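Local coordinates for putative uncharacterized protein TTHB187 (Thermus thermophilus HB8, PDB 3SK9) that cleaves single-stranded DNA in CRISPR antiviral defence, this chain being the metal-dependent HD nuclease domain of the larger Cas3 endonuclease/helicase, at residues Ala14-Ser19 and Pro164-Ala169; Met30-Ala35 and Lys232-Leu237; Ala37-Arg42 and Glu240-Leu245; His74-Ala79 and Arg171-Glu176. All blocks are in the same frame, centred on the assembly; numbering follows the deposited sequence.

Contact 1: Ala14-Ser19 and Pro164-Ala169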
loop_
_atom_site.group_PDB
_atom_site.type_symbol
_atom_site.label_atom_id
_atom_site.label_comp_id
_atom_site.label_asym_id
_atom_site.label_seq_id
_atom_site.Cartn_x
_atom_site.Cartn_y
_atom_site.Cartn_z
ATOM N N ALA A 14 -11.420 -6.066 11.668
ATOM C CA ALA A 14 -10.685 -5.485 10.515
ATOM C C ALA A 14 -11.224 -4.100 10.167
ATOM O O ALA A 14 -10.431 -3.176 9.938
ATOM C CB ALA A 14 -10.785 -6.399 9.267
ATOM N N LEU A 15 -12.560 -3.963 10.106
ATOM C CA LEU A 15 -13.196 -2.673 9.824
ATOM C C LEU A 15 -13.046 -1.632 10.954
ATOM O O LEU A 15 -13.041 -0.424 10.698
ATOM C CB LEU A 15 -14.666 -2.866 9.443
ATOM C CG LEU A 15 -14.864 -3.689 8.129
ATOM C CD1 LEU A 15 -16.329 -4.209 7.889
ATOM C CD2 LEU A 15 -14.387 -2.911 6.922
ATOM N N TRP A 16 -12.855 -2.100 12.182
ATOM C CA TRP A 16 -12.724 -1.209 13.333
ATOM C C TRP A 16 -11.365 -0.550 13.402
ATOM O O TRP A 16 -11.237 0.542 13.956
ATOM C CB TRP A 16 -12.994 -1.963 14.650
ATOM C CG TRP A 16 -12.658 -1.178 15.905
ATOM C CD1 TRP A 16 -13.479 -0.277 16.572
ATOM C CD2 TRP A 16 -11.439 -1.249 16.672
ATOM N NE1 TRP A 16 -12.824 0.211 17.683
ATOM C CE2 TRP A 16 -11.572 -0.353 17.758
ATOM C CE3 TRP A 16 -10.251 -1.967 16.538
ATOM C CZ2 TRP A 16 -10.557 -0.174 18.707
ATOM C CZ3 TRP A 16 -9.236 -1.773 17.490
ATOM C CH2 TRP A 16 -9.407 -0.886 18.559
ATOM N N ALA A 17 -10.332 -1.221 12.883
ATOM C CA ALA A 17 -8.986 -0.652 12.868
ATOM C C ALA A 17 -9.021 0.709 12.199
ATOM O O ALA A 17 -9.622 0.839 11.146
ATOM C CB ALA A 17 -8.048 -1.571 12.133
ATOM N N LYS A 18 -8.426 1.713 12.831
ATOM C CA LYS A 18 -8.402 3.087 12.283
ATOM C C LYS A 18 -7.061 3.512 11.663
ATOM O O LYS A 18 -6.000 2.972 12.013
ATOM C CB LYS A 18 -8.722 4.088 13.403
ATOM C CG LYS A 18 -9.990 3.698 14.200
ATOM C CD LYS A 18 -11.220 3.764 13.321
ATOM C CE LYS A 18 -12.532 3.734 14.162
ATOM N NZ LYS A 18 -12.439 2.680 15.184
ATOM N N SER A 19 -7.099 4.516 10.784
ATOM C CA SER A 19 -5.851 5.113 10.302
ATOM C C SER A 19 -5.942 6.634 10.454
ATOM O O SER A 19 -6.774 7.278 9.814
ATOM C CB SER A 19 -5.597 4.787 8.838
ATOM O OG SER A 19 -4.381 5.389 8.393
ATOM N N PRO A 164 -5.467 -13.639 18.890
ATOM C CA PRO A 164 -5.286 -14.370 17.615
ATOM C C PRO A 164 -6.173 -13.889 16.450
ATOM O O PRO A 164 -5.822 -14.051 15.271
ATOM C CB PRO A 164 -5.640 -15.814 17.988
ATOM C CG PRO A 164 -5.409 -15.895 19.444
ATOM C CD PRO A 164 -5.717 -14.557 20.018
ATOM N N LEU A 165 -7.327 -13.332 16.771
ATOM C CA LEU A 165 -8.236 -12.774 15.760
ATOM C C LEU A 165 -7.548 -11.683 14.893
ATOM O O LEU A 165 -7.890 -11.495 13.724
ATOM C CB LEU A 165 -9.462 -12.165 16.436
ATOM C CG LEU A 165 -10.727 -12.050 15.573
ATOM C CD1 LEU A 165 -11.169 -13.418 15.123
ATOM C CD2 LEU A 165 -11.847 -11.341 16.340
ATOM N N TRP A 166 -6.588 -10.970 15.471
ATOM C CA TRP A 166 -5.823 -9.963 14.711
ATOM C C TRP A 166 -5.112 -10.571 13.481
ATOM O O TRP A 166 -5.025 -9.927 12.440
ATOM C CB TRP A 166 -4.806 -9.235 15.613
ATOM C CG TRP A 166 -5.420 -8.158 16.482
ATOM C CD1 TRP A 166 -5.668 -8.215 17.826
ATOM C CD2 TRP A 166 -5.888 -6.876 16.042
ATOM N NE1 TRP A 166 -6.251 -7.035 18.247
ATOM C CE2 TRP A 166 -6.384 -6.198 17.169
ATOM C CE3 TRP A 166 -5.903 -6.224 14.804
ATOM C CZ2 TRP A 166 -6.894 -4.908 17.093
ATOM C CZ3 TRP A 166 -6.416 -4.924 14.739
ATOM C CH2 TRP A 166 -6.904 -4.297 15.861
ATOM N N LYS A 167 -4.583 -11.789 13.599
ATOM C CA LYS A 167 -3.882 -12.389 12.465
ATOM C C LYS A 167 -4.898 -12.660 11.366
ATOM O O LYS A 167 -4.614 -12.517 10.174
ATOM C CB LYS A 167 -3.181 -13.691 12.866
ATOM C CG LYS A 167 -2.115 -13.510 13.940
ATOM C CD LYS A 167 -1.698 -14.855 14.552
ATOM C CE LYS A 167 -0.419 -14.719 15.385
ATOM N NZ LYS A 167 -0.475 -13.640 16.416
ATOM N N GLU A 168 -6.092 -13.055 11.767
ATOM C CA GLU A 168 -7.147 -13.319 10.773
ATOM C C GLU A 168 -7.627 -11.998 10.110
ATOM O O GLU A 168 -7.803 -11.951 8.881
ATOM C CB GLU A 168 -8.302 -14.080 11.408
ATOM C CG GLU A 168 -7.921 -15.516 11.762
ATOM C CD GLU A 168 -8.964 -16.199 12.634
ATOM O OE1 GLU A 168 -9.923 -16.790 12.097
ATOM O OE2 GLU A 168 -8.829 -16.143 13.873
ATOM N N ALA A 169 -7.837 -10.953 10.918
ATOM C CA ALA A 169 -8.278 -9.632 10.444
ATOM C C ALA A 169 -7.316 -9.060 9.392
ATOM O O ALA A 169 -7.739 -8.440 8.417
ATOM C CB ALA A 169 -8.404 -8.629 11.617
#
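Ala14, in the last helical turn before residue 17, comes alongside Ala169 of helix 165-181 with 4.8 Å between their CA atoms. The methyl groups account for it. Ala14 CB lies 4.0 Å from Ala169 CB and 3.8 Å from the Ala169 carbonyl O, while Ala169 CB also rests near the backbone N of Ala14, so each methyl packs against main chain as well as against its counterpart. The second point of contact is between two indoles. Trp16 CZ3 approaches Trp166 CH2 at 3.8 Å, and each benzo ring is met at its edge, close to its own plane, so the pair is an edge contact and not a face stack. Trp16 has CG anti to the backbone N (chi1 170°), which carries the ring off the end of its helix toward Trp166. Lys18 NZ hydrogen-bonds to the Trp16 carbonyl O at 2.7 Å, in the carbonyl plane (C=O...N angle 148°); this ties the chain just where Ala17 leaves helical geometry. Further along helix 165-181, Trp172 and Leu173 continue the packing against Ala14, and Leu13 and Pro81 lie against the Trp166 ring. No hydrogen bond joins the two segments. With three of the four touching residues buried, the chemistry is that of an apolar seam whose alanines meet at close spacing, with Trp16 at the solvent-exposed edge and Trp166 buried, joining the N-terminal helix to the start of helix 165-181.

Contact 2: Met30-Ala35 and Lys232-Leu237; sequences MLDTAA and KEALRL
Helices 26-43 and 230-246 of the HD nuclease domain pack here, meeting through Asp32 and Ala35 on one and Ala234 and Leu235 on the other. The axes of the two short segments approach to 8.8 Å and cross at -53°, and the nearest CA pairs are Ala35 with Leu235 at 5.2 Å and Asp32 with Ala234 at 5.6 Å. Such spacing rests on small residues: Ala35 CB and Ala234 CB touch at 3.8 Å, both pointing into the interface. Leu235 reaches the same alanine from one side. Its CG stands anti to the carbonyl carbon (chi1 -78°), and CD2 lies against Ala35, 3.5 Å from the carbonyl O and 3.9 Å from CB. On the Asp32 flank the contact is of another kind, for OD1 lies 3.6 Å from the Ala234 methyl. That oxygen is hydrogen-bonded to Tyr230 OH, and because Tyr230 is on helix 230-246 this bond itself joins the two helices; OD2 forms a salt bridge with Arg223, so both oxygens of the buried carboxylate have polar partners. Glu233 and Arg236, on the outer side of helix 230-246, make a salt bridge in which NE and NH2 both grip OE2. The Asp32 side chain is also about 5 Å from that of the metal ligand His29. The chemistry therefore implies an apolar alanine-leucine joint bordered by a buried carboxylate, its negative charge probably offset by Arg223, which through Tyr230 ties the helix of a metal ligand to helix 230-246, the last helix of this domain construct.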
loop_
_atom_site.group_PDB
_atom_site.type_symbol
_atom_site.label_atom_id
_atom_site.label_comp_id
_atom_site.label_asym_id
_atom_site.label_seq_id
_atom_site.Cartn_x
_atom_site.Cartn_y
_atom_site.Cartn_z
ATOM N N MET A 30 -6.281 2.306 3.100
ATOM C CA MET A 30 -5.599 1.354 2.180
ATOM C C MET A 30 -6.178 1.448 0.768
ATOM O O MET A 30 -5.452 1.437 -0.245
ATOM C CB MET A 30 -5.700 -0.102 2.713
ATOM C CG MET A 30 -4.850 -0.420 3.995
ATOM S SD MET A 30 -5.406 -2.016 4.757
ATOM C CE MET A 30 -4.918 -3.176 3.490
ATOM N N LEU A 31 -7.493 1.582 0.671
ATOM C CA LEU A 31 -8.101 1.670 -0.658
ATOM C C LEU A 31 -7.784 3.024 -1.320
ATOM O O LEU A 31 -7.588 3.098 -2.570
ATOM C CB LEU A 31 -9.600 1.448 -0.582
ATOM C CG LEU A 31 -10.062 0.034 -0.241
ATOM C CD1 LEU A 31 -11.585 0.037 0.050
ATOM C CD2 LEU A 31 -9.719 -0.950 -1.363
ATOM N N ASP A 32 -7.703 4.081 -0.511
ATOM C CA ASP A 32 -7.326 5.402 -1.050
ATOM C C ASP A 32 -5.904 5.342 -1.638
ATOM O O ASP A 32 -5.628 5.954 -2.675
ATOM C CB ASP A 32 -7.307 6.485 0.046
ATOM C CG ASP A 32 -8.724 6.840 0.549
ATOM O OD1 ASP A 32 -9.684 6.467 -0.145
ATOM O OD2 ASP A 32 -8.821 7.481 1.611
ATOM N N THR A 33 -5.019 4.679 -0.899
ATOM C CA THR A 33 -3.603 4.546 -1.308
ATOM C C THR A 33 -3.534 3.774 -2.617
ATOM O O THR A 33 -2.814 4.125 -3.543
ATOM C CB THR A 33 -2.764 3.831 -0.189
ATOM O OG1 THR A 33 -2.819 4.637 1.002
ATOM C CG2 THR A 33 -1.270 3.664 -0.626
ATOM N N ALA A 34 -4.253 2.670 -2.692
ATOM C CA ALA A 34 -4.321 1.901 -3.958
ATOM C C ALA A 34 -4.898 2.730 -5.106
ATOM O O ALA A 34 -4.437 2.605 -6.248
ATOM C CB ALA A 34 -5.186 0.623 -3.776
ATOM N N ALA A 35 -5.884 3.569 -4.815
ATOM C CA ALA A 35 -6.532 4.382 -5.845
ATOM C C ALA A 35 -5.535 5.432 -6.376
ATOM O O ALA A 35 -5.473 5.674 -7.585
ATOM C CB ALA A 35 -7.831 5.067 -5.289
ATOM N N LYS A 232 -14.720 3.988 -6.803
ATOM C CA LYS A 232 -14.950 4.990 -7.865
ATOM C C LYS A 232 -14.773 6.394 -7.354
ATOM O O LYS A 232 -14.177 7.230 -8.028
ATOM C CB LYS A 232 -16.369 4.883 -8.472
ATOM C CG LYS A 232 -16.608 3.617 -9.263
ATOM C CD LYS A 232 -17.974 3.655 -9.952
ATOM C CE LYS A 232 -18.597 2.257 -10.064
ATOM N NZ LYS A 232 -18.977 1.703 -8.727
ATOM N N GLU A 233 -15.265 6.646 -6.140
ATOM C CA GLU A 233 -15.116 7.949 -5.515
ATOM C C GLU A 233 -13.651 8.199 -5.125
ATOM O O GLU A 233 -13.164 9.309 -5.297
ATOM C CB GLU A 233 -16.016 8.099 -4.277
ATOM C CG GLU A 233 -15.917 9.449 -3.597
ATOM C CD GLU A 233 -16.310 10.587 -4.553
ATOM O OE1 GLU A 233 -17.032 10.319 -5.553
ATOM O OE2 GLU A 233 -15.895 11.742 -4.310
ATOM N N ALA A 234 -12.968 7.206 -4.556
ATOM C CA ALA A 234 -11.527 7.351 -4.268
ATOM C C ALA A 234 -10.685 7.619 -5.548
ATOM O O ALA A 234 -9.734 8.381 -5.515
ATOM C CB ALA A 234 -11.007 6.089 -3.507
ATOM N N LEU A 235 -11.028 6.990 -6.677
ATOM C CA LEU A 235 -10.321 7.264 -7.948
ATOM C C LEU A 235 -10.546 8.727 -8.421
ATOM O O LEU A 235 -9.637 9.392 -8.922
ATOM C CB LEU A 235 -10.761 6.253 -9.009
ATOM C CG LEU A 235 -10.067 4.901 -8.808
ATOM C CD1 LEU A 235 -10.753 3.769 -9.595
ATOM C CD2 LEU A 235 -8.540 4.987 -9.154
ATOM N N ARG A 236 -11.762 9.239 -8.221
ATOM C CA ARG A 236 -12.047 10.617 -8.594
ATOM C C ARG A 236 -11.233 11.558 -7.717
ATOM O O ARG A 236 -10.655 12.519 -8.192
ATOM C CB ARG A 236 -13.542 10.893 -8.417
ATOM C CG ARG A 236 -13.993 12.262 -8.973
ATOM C CD ARG A 236 -15.449 12.590 -8.546
ATOM N NE ARG A 236 -15.513 12.875 -7.113
ATOM C CZ ARG A 236 -15.059 14.000 -6.564
ATOM N NH1 ARG A 236 -14.535 14.945 -7.338
ATOM N NH2 ARG A 236 -15.133 14.193 -5.255
ATOM N N LEU A 237 -11.184 11.263 -6.411
ATOM C CA LEU A 237 -10.432 12.100 -5.499
ATOM C C LEU A 237 -8.938 12.040 -5.851
ATOM O O LEU A 237 -8.210 13.031 -5.730
ATOM C CB LEU A 237 -10.639 11.617 -4.054
ATOM C CG LEU A 237 -12.028 11.863 -3.431
ATOM C CD1 LEU A 237 -12.060 11.075 -2.083
ATOM C CD2 LEU A 237 -12.229 13.342 -3.188
#

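Contact 3: Ala37-Arg42 and Glu240-Leu245; sequences ALAVLR and EALNRL
Leu242 supplies one methyl, CD1, that makes the closest contacts of Glu240-Leu245 with Ala37-Arg42. It comes to 3.8 Å from Ala39 CB, to 3.8 Å from the backbone N of Val40 and to 4.0 Å from Val40 CB. The tip of the leucine is thus wedged where Ala39 and Val40 succeed each other on helix 26-43, touching main chain as well as side chains. Two torsions together bring CD1 there: CG stands anti to the carbonyl carbon (chi1 -63°), and chi2 is 171°. The closest CA pair, Val40 to Leu242, is 7.5 Å apart, and the leucine side chain spans this separation. Of the Val40 side chain, CB is the atom nearest CD1. The buried surface is 100 Å², Leu242 is the one residue of Glu240-Leu245 that touches, and no hydrogen bond crosses. The shell beyond is apolar too. Val40 and Leu41 lie on Leu205, and Leu242 itself leans on Phe208, both of helix 196-213, which also receives Leu245 on Val212. Ala37, Leu38 and Leu41 pack on helix 60-71, so helix 26-43 is held between that helix and helices 196-213 and 230-246.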
loop_
_atom_site.group_PDB
_atom_site.type_symbol
_atom_site.label_atom_id
_atom_site.label_comp_id
_atom_site.label_asym_id
_atom_site.label_seq_id
_atom_site.Cartn_x
_atom_site.Cartn_y
_atom_site.Cartn_z
ATOM N N ALA A 37 -2.251 5.084 -6.298
ATOM C CA ALA A 37 -1.253 4.307 -7.052
ATOM C C ALA A 37 -1.755 4.011 -8.469
ATOM O O ALA A 37 -1.019 4.165 -9.431
ATOM C CB ALA A 37 -0.937 2.972 -6.319
ATOM N N LEU A 38 -3.008 3.546 -8.586
ATOM C CA LEU A 38 -3.551 3.192 -9.892
ATOM C C LEU A 38 -3.638 4.440 -10.784
ATOM O O LEU A 38 -3.243 4.426 -11.975
ATOM C CB LEU A 38 -4.912 2.509 -9.724
ATOM C CG LEU A 38 -5.491 1.933 -11.030
ATOM C CD1 LEU A 38 -4.439 1.052 -11.747
ATOM C CD2 LEU A 38 -6.770 1.133 -10.769
ATOM N N ALA A 39 -4.070 5.552 -10.194
ATOM C CA ALA A 39 -4.224 6.793 -10.980
ATOM C C ALA A 39 -2.891 7.326 -11.469
ATOM O O ALA A 39 -2.743 7.743 -12.629
ATOM C CB ALA A 39 -4.978 7.862 -10.169
ATOM N N VAL A 40 -1.912 7.350 -10.585
ATOM C CA VAL A 40 -0.611 7.831 -11.021
ATOM C C VAL A 40 0.095 6.846 -12.020
ATOM O O VAL A 40 0.704 7.325 -12.948
ATOM C CB VAL A 40 0.335 8.388 -9.901
ATOM C CG1 VAL A 40 0.867 7.335 -9.024
ATOM C CG2 VAL A 40 1.516 9.119 -10.611
ATOM N N LEU A 41 -0.060 5.511 -11.902
ATOM C CA LEU A 41 0.489 4.574 -12.908
ATOM C C LEU A 41 -0.139 4.823 -14.292
ATOM O O LEU A 41 0.526 4.719 -15.311
ATOM C CB LEU A 41 0.284 3.094 -12.511
ATOM C CG LEU A 41 1.175 2.633 -11.326
ATOM C CD1 LEU A 41 0.714 1.243 -10.815
ATOM C CD2 LEU A 41 2.698 2.660 -11.743
ATOM N N ARG A 42 -1.437 5.144 -14.325
ATOM C CA ARG A 42 -2.099 5.438 -15.591
ATOM C C ARG A 42 -1.540 6.695 -16.232
ATOM O O ARG A 42 -1.554 6.822 -17.465
ATOM C CB ARG A 42 -3.626 5.547 -15.414
ATOM C CG ARG A 42 -4.305 4.172 -15.279
ATOM C CD ARG A 42 -5.719 4.312 -14.708
ATOM N NE ARG A 42 -6.434 3.041 -14.656
ATOM C CZ ARG A 42 -7.663 2.897 -14.171
ATOM N NH1 ARG A 42 -8.332 3.963 -13.701
ATOM N NH2 ARG A 42 -8.223 1.688 -14.176
ATOM N N GLU A 240 -8.218 14.293 -8.811
ATOM C CA GLU A 240 -8.216 15.712 -8.396
ATOM C C GLU A 240 -6.955 16.077 -7.640
ATOM O O GLU A 240 -6.415 17.163 -7.805
ATOM C CB GLU A 240 -9.430 16.065 -7.520
ATOM C CG GLU A 240 -10.725 16.277 -8.264
ATOM C CD GLU A 240 -11.826 16.801 -7.347
ATOM O OE1 GLU A 240 -12.326 17.924 -7.586
ATOM O OE2 GLU A 240 -12.181 16.095 -6.373
ATOM N N ALA A 241 -6.512 15.167 -6.784
ATOM C CA ALA A 241 -5.361 15.407 -5.929
ATOM C C ALA A 241 -4.130 15.474 -6.812
ATOM O O ALA A 241 -3.280 16.352 -6.650
ATOM C CB ALA A 241 -5.196 14.278 -4.924
ATOM N N LEU A 242 -4.023 14.554 -7.754
ATOM C CA LEU A 242 -2.827 14.583 -8.624
ATOM C C LEU A 242 -2.802 15.881 -9.423
ATOM O O LEU A 242 -1.738 16.494 -9.574
ATOM C CB LEU A 242 -2.744 13.355 -9.510
ATOM C CG LEU A 242 -2.602 12.085 -8.673
ATOM C CD1 LEU A 242 -2.759 10.940 -9.596
ATOM C CD2 LEU A 242 -1.239 12.044 -7.933
ATOM N N ASN A 243 -3.973 16.322 -9.880
ATOM C CA ASN A 243 -4.082 17.608 -10.584
ATOM C C ASN A 243 -3.607 18.782 -9.703
ATOM O O ASN A 243 -2.787 19.575 -10.127
ATOM C CB ASN A 243 -5.518 17.831 -11.082
ATOM C CG ASN A 243 -5.880 16.934 -12.241
ATOM O OD1 ASN A 243 -5.005 16.313 -12.863
ATOM N ND2 ASN A 243 -7.178 16.861 -12.553
ATOM N N ARG A 244 -4.094 18.862 -8.467
ATOM C CA ARG A 244 -3.702 19.931 -7.546
ATOM C C ARG A 244 -2.199 19.902 -7.230
ATOM O O ARG A 244 -1.536 20.951 -7.205
ATOM C CB ARG A 244 -4.524 19.842 -6.242
ATOM C CG ARG A 244 -4.259 20.985 -5.248
ATOM C CD ARG A 244 -5.244 20.947 -4.065
ATOM N NE ARG A 244 -6.579 20.512 -4.479
ATOM C CZ ARG A 244 -7.552 20.145 -3.646
ATOM N NH1 ARG A 244 -7.361 20.168 -2.327
ATOM N NH2 ARG A 244 -8.723 19.751 -4.133
ATOM N N LEU A 245 -1.652 18.712 -6.980
ATOM C CA LEU A 245 -0.255 18.611 -6.570
ATOM C C LEU A 245 0.637 19.062 -7.708
ATOM O O LEU A 245 1.761 19.490 -7.482
ATOM C CB LEU A 245 0.121 17.167 -6.144
ATOM C CG LEU A 245 -0.475 16.802 -4.785
ATOM C CD1 LEU A 245 -0.411 15.287 -4.502
ATOM C CD2 LEU A 245 0.223 17.608 -3.675
#

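Contact 4: His74-Ala79 and Arg171-Glu176; sequences HDLGKA and RWLLEE
Leu173 of helix 165-181 receives both Leu76 and Ala79 from the short 3-10 turn that directly follows His74 and Asp75, two ligands of the divalent metal site. Leu76 CD1 comes to 4.2 Å from Leu173 CB, and Ala79 CB to 4.1 Å from Leu173 CD1, so Leu173 meets Leu76 through CB and Ala79 through CD1, the two leucines crossing at a slant. Leu76 has CG anti to the backbone N (chi1 -179°), which sends its methyls toward the helix while the polar side chains turn elsewhere. Asp75 is gripped there: His74 ND1 donates to OD1 at 2.8 Å, at an angle of 145° and from above the carboxylate plane, and Lys78 NZ, in a 2.9 Å salt bridge, meets OD2 from the opposite face, also well out of the plane. OD1 has His110 as a further partner. The bond from ND1 holds the rotation of the His74 imidazole within the metal site. Thr114 OG1 holds the backbone of His74 and Gly77. Leu76 lies on Leu118 and Leu121 of helix 110-124, while Ala79 touches Leu26 and Asp75 touches His29 of helix 26-43, so the turn packs against helices 26-43, 110-124 and 165-181.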
loop_
_atom_site.group_PDB
_atom_site.type_symbol
_atom_site.label_atom_id
_atom_site.label_comp_id
_atom_site.label_asym_id
_atom_site.label_seq_id
_atom_site.Cartn_x
_atom_site.Cartn_y
_atom_site.Cartn_z
ATOM N N HIS A 74 0.670 -0.733 2.231
ATOM C CA HIS A 74 1.756 -0.012 2.949
ATOM C C HIS A 74 1.482 0.124 4.450
ATOM O O HIS A 74 2.399 0.001 5.250
ATOM C CB HIS A 74 1.914 1.387 2.293
ATOM C CG HIS A 74 3.039 2.250 2.808
ATOM N ND1 HIS A 74 2.865 3.163 3.830
ATOM C CD2 HIS A 74 4.319 2.404 2.382
ATOM C CE1 HIS A 74 3.984 3.847 4.007
ATOM N NE2 HIS A 74 4.889 3.396 3.152
ATOM N N ASP A 75 0.240 0.418 4.841
ATOM C CA ASP A 75 -0.045 0.662 6.270
ATOM C C ASP A 75 -0.737 -0.515 6.925
ATOM O O ASP A 75 -1.383 -0.350 7.966
ATOM C CB ASP A 75 -0.880 1.960 6.467
ATOM C CG ASP A 75 -0.022 3.237 6.414
ATOM O OD1 ASP A 75 1.211 3.195 6.104
ATOM O OD2 ASP A 75 -0.595 4.309 6.693
ATOM N N LEU A 76 -0.602 -1.702 6.342
ATOM C CA LEU A 76 -1.195 -2.887 6.936
ATOM C C LEU A 76 -0.643 -3.136 8.368
ATOM O O LEU A 76 -1.342 -3.675 9.249
ATOM C CB LEU A 76 -0.933 -4.111 6.050
ATOM C CG LEU A 76 -1.556 -5.384 6.613
ATOM C CD1 LEU A 76 -3.078 -5.220 6.617
ATOM C CD2 LEU A 76 -1.133 -6.628 5.758
ATOM N N GLY A 77 0.584 -2.681 8.616
ATOM C CA GLY A 77 1.182 -2.774 9.950
ATOM C C GLY A 77 0.365 -2.120 11.077
ATOM O O GLY A 77 0.569 -2.440 12.244
ATOM N N LYS A 78 -0.550 -1.207 10.725
ATOM C CA LYS A 78 -1.422 -0.553 11.738
ATOM C C LYS A 78 -2.504 -1.469 12.279
ATOM O O LYS A 78 -3.170 -1.138 13.277
ATOM C CB LYS A 78 -2.051 0.726 11.177
ATOM C CG LYS A 78 -1.035 1.840 11.016
ATOM C CD LYS A 78 -1.712 3.161 10.712
ATOM C CE LYS A 78 -0.721 4.251 10.351
ATOM N NZ LYS A 78 -1.319 5.199 9.371
ATOM N N ALA A 79 -2.675 -2.612 11.630
ATOM C CA ALA A 79 -3.691 -3.589 12.023
ATOM C C ALA A 79 -3.133 -4.478 13.143
ATOM O O ALA A 79 -3.000 -5.688 12.988
ATOM C CB ALA A 79 -4.105 -4.439 10.840
ATOM N N ARG A 171 -5.435 -10.766 7.365
ATOM C CA ARG A 171 -5.580 -11.474 6.096
ATOM C C ARG A 171 -6.851 -11.024 5.379
ATOM O O ARG A 171 -6.874 -10.859 4.135
ATOM C CB ARG A 171 -5.566 -12.984 6.338
ATOM C CG ARG A 171 -4.195 -13.412 6.999
ATOM C CD ARG A 171 -4.092 -14.856 7.579
ATOM N NE ARG A 171 -2.674 -15.270 7.725
ATOM C CZ ARG A 171 -1.788 -14.710 8.561
ATOM N NH1 ARG A 171 -2.137 -13.694 9.370
ATOM N NH2 ARG A 171 -0.532 -15.151 8.591
ATOM N N TRP A 172 -7.902 -10.783 6.173
ATOM C CA TRP A 172 -9.172 -10.242 5.639
ATOM C C TRP A 172 -8.963 -8.911 4.913
ATOM O O TRP A 172 -9.446 -8.708 3.784
ATOM C CB TRP A 172 -10.183 -10.069 6.784
ATOM C CG TRP A 172 -11.622 -9.754 6.329
ATOM C CD1 TRP A 172 -12.678 -10.636 6.207
ATOM C CD2 TRP A 172 -12.150 -8.460 6.023
ATOM N NE1 TRP A 172 -13.809 -9.969 5.785
ATOM C CE2 TRP A 172 -13.515 -8.634 5.662
ATOM C CE3 TRP A 172 -11.594 -7.176 5.982
ATOM C CZ2 TRP A 172 -14.330 -7.562 5.281
ATOM C CZ3 TRP A 172 -12.399 -6.112 5.612
ATOM C CH2 TRP A 172 -13.753 -6.318 5.249
ATOM N N LEU A 173 -8.179 -8.029 5.516
ATOM C CA LEU A 173 -7.943 -6.724 4.892
ATOM C C LEU A 173 -7.177 -6.835 3.559
ATOM O O LEU A 173 -7.514 -6.186 2.558
ATOM C CB LEU A 173 -7.141 -5.842 5.853
ATOM C CG LEU A 173 -7.943 -5.244 7.004
ATOM C CD1 LEU A 173 -7.034 -4.707 8.019
ATOM C CD2 LEU A 173 -8.931 -4.135 6.511
ATOM N N LEU A 174 -6.115 -7.626 3.547
ATOM C CA LEU A 174 -5.406 -7.861 2.277
ATOM C C LEU A 174 -6.332 -8.434 1.183
ATOM O O LEU A 174 -6.301 -8.016 0.037
ATOM C CB LEU A 174 -4.246 -8.826 2.509
ATOM C CG LEU A 174 -3.481 -9.120 1.190
ATOM C CD1 LEU A 174 -2.038 -9.405 1.526
ATOM C CD2 LEU A 174 -4.127 -10.303 0.408
ATOM N N GLU A 175 -7.162 -9.413 1.534
ATOM C CA GLU A 175 -8.064 -9.990 0.560
ATOM C C GLU A 175 -9.053 -8.923 0.067
ATOM O O GLU A 175 -9.369 -8.856 -1.112
ATOM C CB GLU A 175 -8.766 -11.204 1.205
ATOM C CG GLU A 175 -9.428 -12.120 0.263
ATOM C CD GLU A 175 -8.482 -12.750 -0.740
ATOM O OE1 GLU A 175 -7.304 -13.052 -0.408
ATOM O OE2 GLU A 175 -8.952 -12.915 -1.894
ATOM N N GLU A 176 -9.533 -8.053 0.951
ATOM C CA GLU A 176 -10.482 -7.022 0.523
ATOM C C GLU A 176 -9.897 -6.038 -0.523
ATOM O O GLU A 176 -10.586 -5.624 -1.423
ATOM C CB GLU A 176 -11.005 -6.273 1.738
ATOM C CG GLU A 176 -12.110 -5.297 1.475
ATOM C CD GLU A 176 -13.495 -5.941 1.330
ATOM O OE1 GLU A 176 -13.628 -7.184 1.337
ATOM O OE2 GLU A 176 -14.480 -5.206 1.181
#

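Overall arrangement
From the N terminus, helix 10-16 opens contact 1, which closes when the chain reaches helix 165-181. Helix 26-43 then opens contacts 2 and 3, both closed by helix 230-246 near the C-terminal end; the two cross each other, as expected when helices run in broadly the same direction, and each also crosses contact 1. Contact 4 starts at the turn 74-79 and closes on helix 165-181, so it nests inside the loops of contacts 2 and 3 and crosses contact 1. Contacts 1 and 4 share helix 165-181 and touch directly, whereas contact 3 lies on the opposite side of the chain's centre. Met30 links contact 2 to contact 4 by packing against Leu76.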